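Local structure of putative transcriptional regulator (Streptomyces coelicolor A3, 2RA5) at residues Gly170-Arg173 with Leu174-Ala178; Thr231-Pro234 with Ser235-Ser238; Arg192-Thr195 with Ser196-Glu200. The protein probably acts as a GntR-family DNA-binding transcriptional regulator, with a UTRA domain that here holds meso-tartaric acid. All blocks are in the same frame, centred on the assembly; numbering follows the deposited sequence. Where two conformers were deposited one is given.

Interaction 1: Gly170-Arg173 with Leu174-Ala178; sequences GLYR and LMRAA. With SRT (S,R meso-tartaric acid), chain B.
Met175, present as selenomethionine, sets CG anti to its carbonyl carbon (chi1 -62°) and then bends at chi3, which carries its CE back beside the Tyr172 ring, 3.3 Å from Tyr172 CD1. This is the N-terminal end of helix 171-177 in the UTRA domain, with Gly170 at the N-cap position, and it is pointed at a bound meso-tartaric acid. Leu174 N donates to Gly170 O at 3.2 Å, starting the run of i to i+4 bonds. First-turn N-H groups, which no helical carbonyl can meet, turn to the ligand: Leu171 N donates to tartrate O2 at 2.8 Å, Tyr172 N more weakly to O4. The positive end of the helix probably favours this anion. Glycine suits its position, since a CB here would probably run into tartrate O4. The Tyr172 ring is anchored by its hydroxyl on Thr217, while Arg138 and Arg215 also bond the tartrate. Were Tyr172 an alanine, one tartrate carboxylate would probably lose its ring cover, Thr217 its phenol partner and the Met175 methyl its neighbour. On the apolar flank Leu171 CD1 meets Met175 CG at 4.2 Å. Tartrate O41 lies 3.4 Å above the Tyr172 ring plane, offset toward the rim.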
ATOM      1  N   GLY A 170      11.167  10.146  15.050  1.00 86.72           N
ATOM      2  CA  GLY A 170      10.913   8.861  14.418  1.00 68.69           C
ATOM      3  C   GLY A 170      11.947   7.786  14.720  1.00 73.92           C
ATOM      4  O   GLY A 170      13.100   8.058  15.065  1.00 66.95           O
ATOM      5  N   LEU A 171      11.527   6.540  14.571  1.00 55.81           N
ATOM      6  CA  LEU A 171      12.379   5.405  14.909  1.00 53.29           C
ATOM      7  C   LEU A 171      13.587   5.300  13.983  1.00 69.28           C
ATOM      8  O   LEU A 171      14.675   4.933  14.426  1.00 54.13           O
ATOM      9  CB  LEU A 171      11.558   4.108  14.891  1.00 58.56           C
ATOM     10  CG  LEU A 171      12.298   2.789  15.111  1.00 59.18           C
ATOM     11  CD1 LEU A 171      13.008   2.800  16.459  1.00 55.78           C
ATOM     12  CD2 LEU A 171      11.352   1.594  14.998  1.00 54.28           C
ATOM     13  N   TYR A 172      13.401   5.632  12.705  1.00 63.06           N
ATOM     14  CA  TYR A 172      14.508   5.604  11.743  1.00 60.20           C
ATOM     15  C   TYR A 172      15.591   6.625  12.073  1.00 67.23           C
ATOM     16  O   TYR A 172      16.782   6.324  11.971  1.00 64.17           O
ATOM     17  CB  TYR A 172      14.003   5.843  10.323  1.00 49.78           C
ATOM     18  CG  TYR A 172      13.528   4.600   9.630  1.00 75.52           C
ATOM     19  CD1 TYR A 172      13.135   3.471  10.360  1.00 70.61           C
ATOM     20  CD2 TYR A 172      13.453   4.552   8.245  1.00 58.85           C
ATOM     21  CE1 TYR A 172      12.701   2.325   9.720  1.00 55.98           C
ATOM     22  CE2 TYR A 172      13.021   3.420   7.599  1.00 68.23           C
ATOM     23  CZ  TYR A 172      12.644   2.311   8.334  1.00 80.89           C
ATOM     24  OH  TYR A 172      12.210   1.198   7.652  1.00 77.55           O
ATOM     25  N   ARG A 173      15.171   7.835  12.446  0.50 68.23           N
ATOM     26  CA  ARG A 173      16.100   8.909  12.792  0.50 70.39           C
ATOM     27  C   ARG A 173      16.942   8.489  13.982  0.50 73.01           C
ATOM     28  O   ARG A 173      18.161   8.659  13.981  0.50 71.05           O
ATOM     29  CB  ARG A 173      15.352  10.218  13.095  0.50 79.27           C
ATOM     30  CG  ARG A 173      16.239  11.358  13.625  0.50 81.70           C
ATOM     31  CD  ARG A 173      15.427  12.636  13.879  0.50 90.04           C
ATOM     32  NE  ARG A 173      16.038  13.534  14.867  0.50 94.00           N
ATOM     33  CZ  ARG A 173      16.374  14.806  14.644  0.50 90.64           C
ATOM     34  NH1 ARG A 173      16.915  15.526  15.618  0.50 79.96           N
ATOM     35  NH2 ARG A 173      16.165  15.368  13.458  0.50 86.97           N
ATOM     36  N   LEU A 174      16.287   7.920  14.991  1.00 74.34           N
ATOM     37  CA  LEU A 174      16.996   7.439  16.177  1.00 70.36           C
ATOM     38  C   LEU A 174      18.040   6.396  15.812  1.00 62.90           C
ATOM     39  O   LEU A 174      19.171   6.443  16.294  1.00 64.22           O
ATOM     40  CB  LEU A 174      16.022   6.851  17.198  1.00 78.30           C
ATOM     41  CG  LEU A 174      15.542   7.826  18.270  1.00 93.63           C
ATOM     42  CD1 LEU A 174      14.501   7.179  19.171  1.00 89.11           C
ATOM     43  CD2 LEU A 174      16.732   8.298  19.077  1.00 82.35           C
HETATM   44  N   MSE A 175      17.662   5.453  14.954  1.00 56.42           N
HETATM   45  CA  MSE A 175      18.568   4.364  14.589  1.00 77.08           C
HETATM   46  C   MSE A 175      19.781   4.876  13.829  1.00 65.69           C
HETATM   47  O   MSE A 175      20.910   4.448  14.068  1.00 55.02           O
HETATM   48  CB  MSE A 175      17.846   3.293  13.772  1.00 63.40           C
HETATM   49  CG  MSE A 175      16.697   2.618  14.521  1.00 65.93           C
HETATM   50 SE   MSE A 175      15.914   1.110  13.563  0.75 82.47          SE
HETATM   51  CE  MSE A 175      15.721   1.921  11.803  1.00 87.18           C
ATOM     52  N   ARG A 176      19.543   5.790  12.899  1.00 64.72           N
ATOM     53  CA  ARG A 176      20.637   6.400  12.163  1.00 75.01           C
ATOM     54  C   ARG A 176      21.516   7.151  13.147  1.00 65.55           C
ATOM     55  O   ARG A 176      22.744   7.107  13.061  1.00 69.28           O
ATOM     56  CB  ARG A 176      20.105   7.328  11.066  1.00 62.67           C
ATOM     57  CG  ARG A 176      19.874   6.604   9.736  1.00 77.22           C
ATOM     58  CD  ARG A 176      19.464   7.554   8.608  1.00 80.68           C
ATOM     59  NE  ARG A 176      18.096   8.056   8.755  1.00 87.97           N
ATOM     60  CZ  ARG A 176      17.087   7.739   7.945  1.00 85.40           C
ATOM     61  NH1 ARG A 176      17.289   6.920   6.918  1.00 61.37           N
ATOM     62  NH2 ARG A 176      15.876   8.249   8.160  1.00 82.19           N
ATOM     63  N   ALA A 177      20.867   7.811  14.104  1.00 74.82           N
ATOM     64  CA  ALA A 177      21.558   8.554  15.150  1.00 65.65           C
ATOM     65  C   ALA A 177      22.534   7.673  15.929  1.00 61.47           C
ATOM     66  O   ALA A 177      23.586   8.132  16.365  1.00 81.66           O
ATOM     67  CB  ALA A 177      20.555   9.207  16.087  1.00 64.74           C
ATOM     68  N   ALA A 178      22.186   6.406  16.104  1.00 69.87           N
ATOM     69  CA  ALA A 178      23.077   5.473  16.777  1.00 66.45           C
ATOM     70  C   ALA A 178      24.055   4.855  15.782  1.00 77.75           C
ATOM     71  O   ALA A 178      24.785   3.922  16.109  1.00 67.22           O
ATOM     72  CB  ALA A 178      22.279   4.395  17.502  1.00 62.91           C
TER
HETATM   73  O1  SRT B 247       8.528   3.109  12.442  1.00 78.97           O
HETATM   74  O11 SRT B 247       7.049   3.839  10.950  1.00 80.36           O
HETATM   75  C1  SRT B 247       7.930   4.047  11.841  1.00 78.79           C
HETATM   76  C2  SRT B 247       8.247   5.480  12.228  1.00 75.69           C
HETATM   77  O2  SRT B 247       9.306   5.505  13.193  1.00 70.63           O
HETATM   78  C3  SRT B 247       8.553   6.363  11.000  1.00 75.43           C
HETATM   79  O3  SRT B 247       8.351   7.758  11.265  1.00 75.31           O
HETATM   80  C4  SRT B 247       9.969   6.193  10.546  1.00 76.16           C
HETATM   81  O4  SRT B 247      10.874   6.970  10.979  1.00 74.42           O
HETATM   82  O41 SRT B 247      10.149   5.257   9.739  1.00 76.86           O

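Interaction 2: Thr231-Pro234 with Ser235-Ser238; sequences TYRP and SRYS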
ATOM      1  N   THR A 231      -0.856  -1.126  12.111  1.00 61.91           N
ATOM      2  CA  THR A 231      -2.263  -0.951  11.740  1.00 59.27           C
ATOM      3  C   THR A 231      -2.604   0.532  11.590  1.00 51.74           C
ATOM      4  O   THR A 231      -2.105   1.387  12.335  1.00 47.78           O
ATOM      5  CB  THR A 231      -3.200  -1.528  12.801  1.00 55.41           C
ATOM      6  OG1 THR A 231      -2.664  -1.237  14.100  1.00 69.43           O
ATOM      7  CG2 THR A 231      -3.341  -3.024  12.633  1.00 59.42           C
ATOM      8  N   TYR A 232      -3.462   0.833  10.626  1.00 49.03           N
ATOM      9  CA  TYR A 232      -3.864   2.212  10.374  1.00 60.72           C
ATOM     10  C   TYR A 232      -5.367   2.314  10.203  1.00 55.98           C
ATOM     11  O   TYR A 232      -5.966   1.501   9.482  1.00 50.38           O
ATOM     12  CB  TYR A 232      -3.214   2.726   9.096  1.00 55.21           C
ATOM     13  CG  TYR A 232      -1.730   2.511   9.020  1.00 50.17           C
ATOM     14  CD1 TYR A 232      -1.208   1.310   8.561  1.00 51.57           C
ATOM     15  CD2 TYR A 232      -0.843   3.516   9.397  1.00 51.06           C
ATOM     16  CE1 TYR A 232       0.160   1.113   8.488  1.00 49.53           C
ATOM     17  CE2 TYR A 232       0.519   3.328   9.328  1.00 54.74           C
ATOM     18  CZ  TYR A 232       1.023   2.126   8.874  1.00 54.45           C
ATOM     19  OH  TYR A 232       2.394   1.943   8.804  1.00 55.01           O
ATOM     20  N   ARG A 233      -5.964   3.317  10.847  1.00 53.33           N
ATOM     21  CA  ARG A 233      -7.380   3.656  10.629  1.00 69.89           C
ATOM     22  C   ARG A 233      -7.574   4.207   9.217  1.00 55.32           C
ATOM     23  O   ARG A 233      -7.094   5.308   8.920  1.00 54.23           O
ATOM     24  CB  ARG A 233      -7.837   4.709  11.638  1.00 66.42           C
ATOM     25  CG  ARG A 233      -7.600   4.336  13.091  1.00 83.23           C
ATOM     26  CD  ARG A 233      -8.229   5.364  14.006  1.00 87.80           C
ATOM     27  NE  ARG A 233      -9.670   5.450  13.806  1.00 97.54           N
ATOM     28  CZ  ARG A 233     -10.408   6.501  14.141  1.00 87.24           C
ATOM     29  NH1 ARG A 233     -11.715   6.482  13.923  1.00 78.16           N
ATOM     30  NH2 ARG A 233      -9.842   7.567  14.692  1.00 80.81           N
ATOM     31  N   PRO A 234      -8.245   3.433   8.335  1.00 43.21           N
ATOM     32  CA  PRO A 234      -8.364   3.791   6.909  1.00 59.83           C
ATOM     33  C   PRO A 234      -9.044   5.139   6.652  1.00 62.71           C
ATOM     34  O   PRO A 234      -8.792   5.758   5.622  1.00 75.48           O
ATOM     35  CB  PRO A 234      -9.185   2.628   6.308  1.00 55.26           C
ATOM     36  CG  PRO A 234      -9.792   1.928   7.500  1.00 72.85           C
ATOM     37  CD  PRO A 234      -8.773   2.082   8.590  1.00 52.47           C
ATOM     38  N   SER A 235      -9.877   5.590   7.583  1.00 65.09           N
ATOM     39  CA  SER A 235     -10.533   6.890   7.472  1.00 73.23           C
ATOM     40  C   SER A 235      -9.565   8.007   7.838  1.00 71.07           C
ATOM     41  O   SER A 235      -9.879   9.183   7.680  1.00 79.10           O
ATOM     42  CB  SER A 235     -11.743   6.958   8.411  1.00 59.65           C
ATOM     43  OG  SER A 235     -11.317   7.045   9.767  1.00 80.82           O
ATOM     44  N   ARG A 236      -8.388   7.648   8.332  1.00 63.47           N
ATOM     45  CA  ARG A 236      -7.481   8.650   8.883  1.00 68.37           C
ATOM     46  C   ARG A 236      -6.118   8.660   8.185  1.00 55.72           C
ATOM     47  O   ARG A 236      -5.304   9.574   8.362  1.00 50.75           O
ATOM     48  CB  ARG A 236      -7.328   8.410  10.388  1.00 76.19           C
ATOM     49  CG  ARG A 236      -8.258   9.240  11.262  1.00 77.61           C
ATOM     50  CD  ARG A 236      -7.484  10.429  11.813  1.00 98.59           C
ATOM     51  NE  ARG A 236      -8.311  11.619  11.998  1.00131.30           N
ATOM     52  CZ  ARG A 236      -8.618  12.474  11.026  1.00133.84           C
ATOM     53  NH1 ARG A 236      -8.174  12.265   9.793  1.00130.39           N
ATOM     54  NH2 ARG A 236      -9.370  13.537  11.284  1.00109.67           N
ATOM     55  N   TYR A 237      -5.872   7.635   7.380  1.00 54.56           N
ATOM     56  CA  TYR A 237      -4.551   7.454   6.785  1.00 61.64           C
ATOM     57  C   TYR A 237      -4.610   6.670   5.476  1.00 53.40           C
ATOM     58  O   TYR A 237      -5.459   5.788   5.313  1.00 50.31           O
ATOM     59  CB  TYR A 237      -3.625   6.718   7.771  1.00 58.73           C
ATOM     60  CG  TYR A 237      -2.211   6.582   7.264  1.00 60.82           C
ATOM     61  CD1 TYR A 237      -1.277   7.586   7.491  1.00 60.05           C
ATOM     62  CD2 TYR A 237      -1.808   5.455   6.538  1.00 49.12           C
ATOM     63  CE1 TYR A 237       0.030   7.476   7.018  1.00 72.00           C
ATOM     64  CE2 TYR A 237      -0.493   5.334   6.055  1.00 56.19           C
ATOM     65  CZ  TYR A 237       0.418   6.352   6.301  1.00 65.03           C
ATOM     66  OH  TYR A 237       1.712   6.260   5.834  1.00 65.85           O
ATOM     67  N   SER A 238      -3.705   6.991   4.551  1.00 52.16           N
ATOM     68  CA  SER A 238      -3.457   6.120   3.393  1.00 45.86           C
ATOM     69  C   SER A 238      -2.025   6.252   2.864  1.00 46.43           C
ATOM     70  O   SER A 238      -1.334   7.244   3.123  1.00 46.83           O
ATOM     71  CB  SER A 238      -4.491   6.349   2.279  1.00 55.61           C
ATOM     72  OG  SER A 238      -4.391   7.655   1.746  1.00 55.74           O
TER
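Arg233 to Arg236 reverse the chain in a type I beta turn, with Pro234 (phi -59°) and Ser235 at its two central positions. Arg236 N closes the turn on Arg233 O at 2.7 Å. Proline suits its corner, since its ring fixes phi near the value the turn needs and it has no N-H to satisfy. Beyond the turn Tyr237 sets CG anti to its own N (chi1 -176°), laying its ring over a face of Tyr232. The two form an offset stack with planes 17° apart and centroids 4.7 Å apart; Tyr232 CD2 sits 3.6 Å above the Tyr237 plane, toward its rim. Phe239 meets both rings edge to face. On the turn itself Arg233 CB and Arg236 CB touch at 3.9 Å and the side chains run the same way. Glu145, which forms salt bridges with both, probably offsets their like charges; Arg233 has a second acid partner in Glu204. Pro234 also packs on Ala191 of the second subunit. The whole is a type I turn, flanked by a tyrosine stack, at the exit of the UTRA sheet, where strand 224-232 gives way to strand 239-245.

Interaction 3: Arg192-Thr195 with Ser196-Glu200; sequences RAAT and SGEAE
A strand-to-helix junction of the UTRA domain joins the end of strand 184-193 to helix 196-202, with Thr195 at the N-cap position and a salt bridge spanning the bend from Arg192 to Glu198. Arg192 NH2 donates to Glu198 OE2 at 2.5 Å, a length that is doubtful at this resolution, reaching the syn side of the oxygen but well out of the carboxylate plane. The guanidinium and carboxylate planes are only 15° apart, yet only NH2 is bonded, while Arg192 NH1 stands 3.4 Å from Glu198 OE2. Glu198 reaches back because its CG lies between the backbone N and the carbonyl carbon (chi1 44°), a crowded choice that turns the chain toward the strand. On the way its CG rests against Ala194 CB at 3.9 Å, while OE2 also comes 3.3 Å from Thr195 CG2. A long acid suits this place, being able to cross the first turn and still meet the arginine. Ala194 CB and Ala199 CB pack at 4.1 Å, small methyls that let the helix lie close to the link from the strand, and Leu210 of strand 209-218 covers Ala194. The first helical bond runs from Ala199 N to Thr195 O at 2.9 Å. The Thr195 hydroxyl reaches the first turn through water: one water is hydrogen-bonded to Thr195 OG1 at 2.7 Å and accepts from Gly197 N at 3.1 Å.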
ATOM      1  N   ARG A 192      -7.234  -5.796   6.989  1.00 65.06           N
ATOM      2  CA  ARG A 192      -7.801  -6.791   7.908  1.00 76.64           C
ATOM      3  C   ARG A 192      -9.023  -6.240   8.635  1.00 63.98           C
ATOM      4  O   ARG A 192      -9.156  -5.023   8.820  1.00 58.80           O
ATOM      5  CB  ARG A 192      -6.771  -7.192   8.977  1.00 56.55           C
ATOM      6  CG  ARG A 192      -6.008  -8.459   8.703  1.00 65.07           C
ATOM      7  CD  ARG A 192      -5.556  -9.087  10.016  1.00 80.28           C
ATOM      8  NE  ARG A 192      -4.470  -8.347  10.662  1.00 59.97           N
ATOM      9  CZ  ARG A 192      -4.620  -7.541  11.714  1.00 91.40           C
ATOM     10  NH1 ARG A 192      -3.563  -6.914  12.225  1.00 66.61           N
ATOM     11  NH2 ARG A 192      -5.820  -7.358  12.258  1.00 74.79           N
ATOM     12  N   ALA A 193      -9.899  -7.140   9.074  1.00 81.15           N
ATOM     13  CA  ALA A 193     -10.871  -6.783  10.100  1.00 87.03           C
ATOM     14  C   ALA A 193     -10.141  -6.748  11.440  1.00 72.68           C
ATOM     15  O   ALA A 193      -9.414  -7.678  11.782  1.00 69.73           O
ATOM     16  CB  ALA A 193     -12.013  -7.771  10.143  1.00 72.67           C
ATOM     17  N   ALA A 194     -10.330  -5.662  12.181  1.00 84.65           N
ATOM     18  CA  ALA A 194      -9.658  -5.463  13.458  1.00 87.39           C
ATOM     19  C   ALA A 194     -10.266  -6.330  14.540  1.00 91.81           C
ATOM     20  O   ALA A 194     -11.487  -6.409  14.664  1.00 98.60           O
ATOM     21  CB  ALA A 194      -9.743  -4.007  13.868  1.00 81.19           C
ATOM     22  N   THR A 195      -9.419  -6.971  15.335  1.00 96.14           N
ATOM     23  CA  THR A 195      -9.913  -7.677  16.506  1.00107.60           C
ATOM     24  C   THR A 195     -10.054  -6.697  17.671  1.00104.56           C
ATOM     25  O   THR A 195      -9.535  -5.583  17.615  1.00 98.95           O
ATOM     26  CB  THR A 195      -9.033  -8.892  16.872  1.00105.17           C
ATOM     27  OG1 THR A 195      -9.124  -9.151  18.280  1.00119.29           O
ATOM     28  CG2 THR A 195      -7.581  -8.645  16.478  1.00 88.35           C
ATOM     29  N   SER A 196     -10.775  -7.115  18.710  1.00108.56           N
ATOM     30  CA  SER A 196     -11.114  -6.245  19.836  1.00101.43           C
ATOM     31  C   SER A 196      -9.944  -5.401  20.318  1.00 96.28           C
ATOM     32  O   SER A 196     -10.112  -4.220  20.631  1.00 83.57           O
ATOM     33  CB  SER A 196     -11.672  -7.065  21.007  1.00 95.62           C
ATOM     34  OG  SER A 196     -13.033  -7.397  20.795  1.00 99.88           O
ATOM     35  N   GLY A 197      -8.764  -6.012  20.384  1.00 93.89           N
ATOM     36  CA  GLY A 197      -7.585  -5.342  20.900  1.00 91.73           C
ATOM     37  C   GLY A 197      -7.245  -4.079  20.140  1.00 93.50           C
ATOM     38  O   GLY A 197      -7.289  -2.984  20.700  1.00 89.31           O
ATOM     39  N   GLU A 198      -6.915  -4.226  18.860  1.00 95.26           N
ATOM     40  CA  GLU A 198      -6.512  -3.082  18.046  1.00 98.35           C
ATOM     41  C   GLU A 198      -7.682  -2.153  17.761  1.00 96.17           C
ATOM     42  O   GLU A 198      -7.497  -0.943  17.630  1.00 88.18           O
ATOM     43  CB  GLU A 198      -5.833  -3.530  16.750  1.00 95.67           C
ATOM     44  CG  GLU A 198      -6.524  -4.675  16.043  1.00 97.95           C
ATOM     45  CD  GLU A 198      -5.540  -5.539  15.288  1.00 97.76           C
ATOM     46  OE1 GLU A 198      -4.329  -5.254  15.390  1.00 86.45           O
ATOM     47  OE2 GLU A 198      -5.970  -6.496  14.602  1.00 90.58           O
ATOM     48  N   ALA A 199      -8.886  -2.714  17.681  1.00 94.64           N
ATOM     49  CA  ALA A 199     -10.091  -1.897  17.555  1.00 89.38           C
ATOM     50  C   ALA A 199     -10.213  -0.900  18.720  1.00 95.66           C
ATOM     51  O   ALA A 199     -10.490   0.281  18.507  1.00 91.08           O
ATOM     52  CB  ALA A 199     -11.327  -2.778  17.451  1.00 86.05           C
ATOM     53  N   GLU A 200      -9.983  -1.370  19.945  1.00 96.47           N
ATOM     54  CA  GLU A 200      -9.994  -0.490  21.115  1.00101.38           C
ATOM     55  C   GLU A 200      -8.887   0.573  21.077  1.00104.97           C
ATOM     56  O   GLU A 200      -9.160   1.772  21.190  1.00 93.48           O
ATOM     57  CB  GLU A 200      -9.905  -1.299  22.415  1.00116.15           C
ATOM     58  CG  GLU A 200     -11.256  -1.735  22.973  1.00141.83           C
ATOM     59  CD  GLU A 200     -11.172  -2.227  24.411  1.00165.04           C
ATOM     60  OE1 GLU A 200     -10.104  -2.751  24.800  1.00149.17           O
ATOM     61  OE2 GLU A 200     -12.178  -2.088  25.150  1.00136.39           O
TER
HETATM   62  O   HOH W   1      -8.880  -9.087  20.924  1.00 97.90           O

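All three contacts lie in the UTRA domain and are partly buried: Leu171 and Met175, Tyr232 and Arg233, and Ala194 and Ala199 are their buried members, whereas the salt-bridged Arg192 is exposed. Interactions 1 and 3 both hold the start of a helix; in the first the early N-H groups face a ligand, in the third one of them faces water. Interaction 1 stands apart at the tartrate site, its centre about 24 Å from that of interaction 2. Interactions 2 and 3 meet through Thr231, which packs on Glu198 and Arg192, and both touch the second subunit. An aromatic stack flanks the turn within 231-238, whose arginines find their acids outside the contact; the salt bridge of 192-200 lies within it.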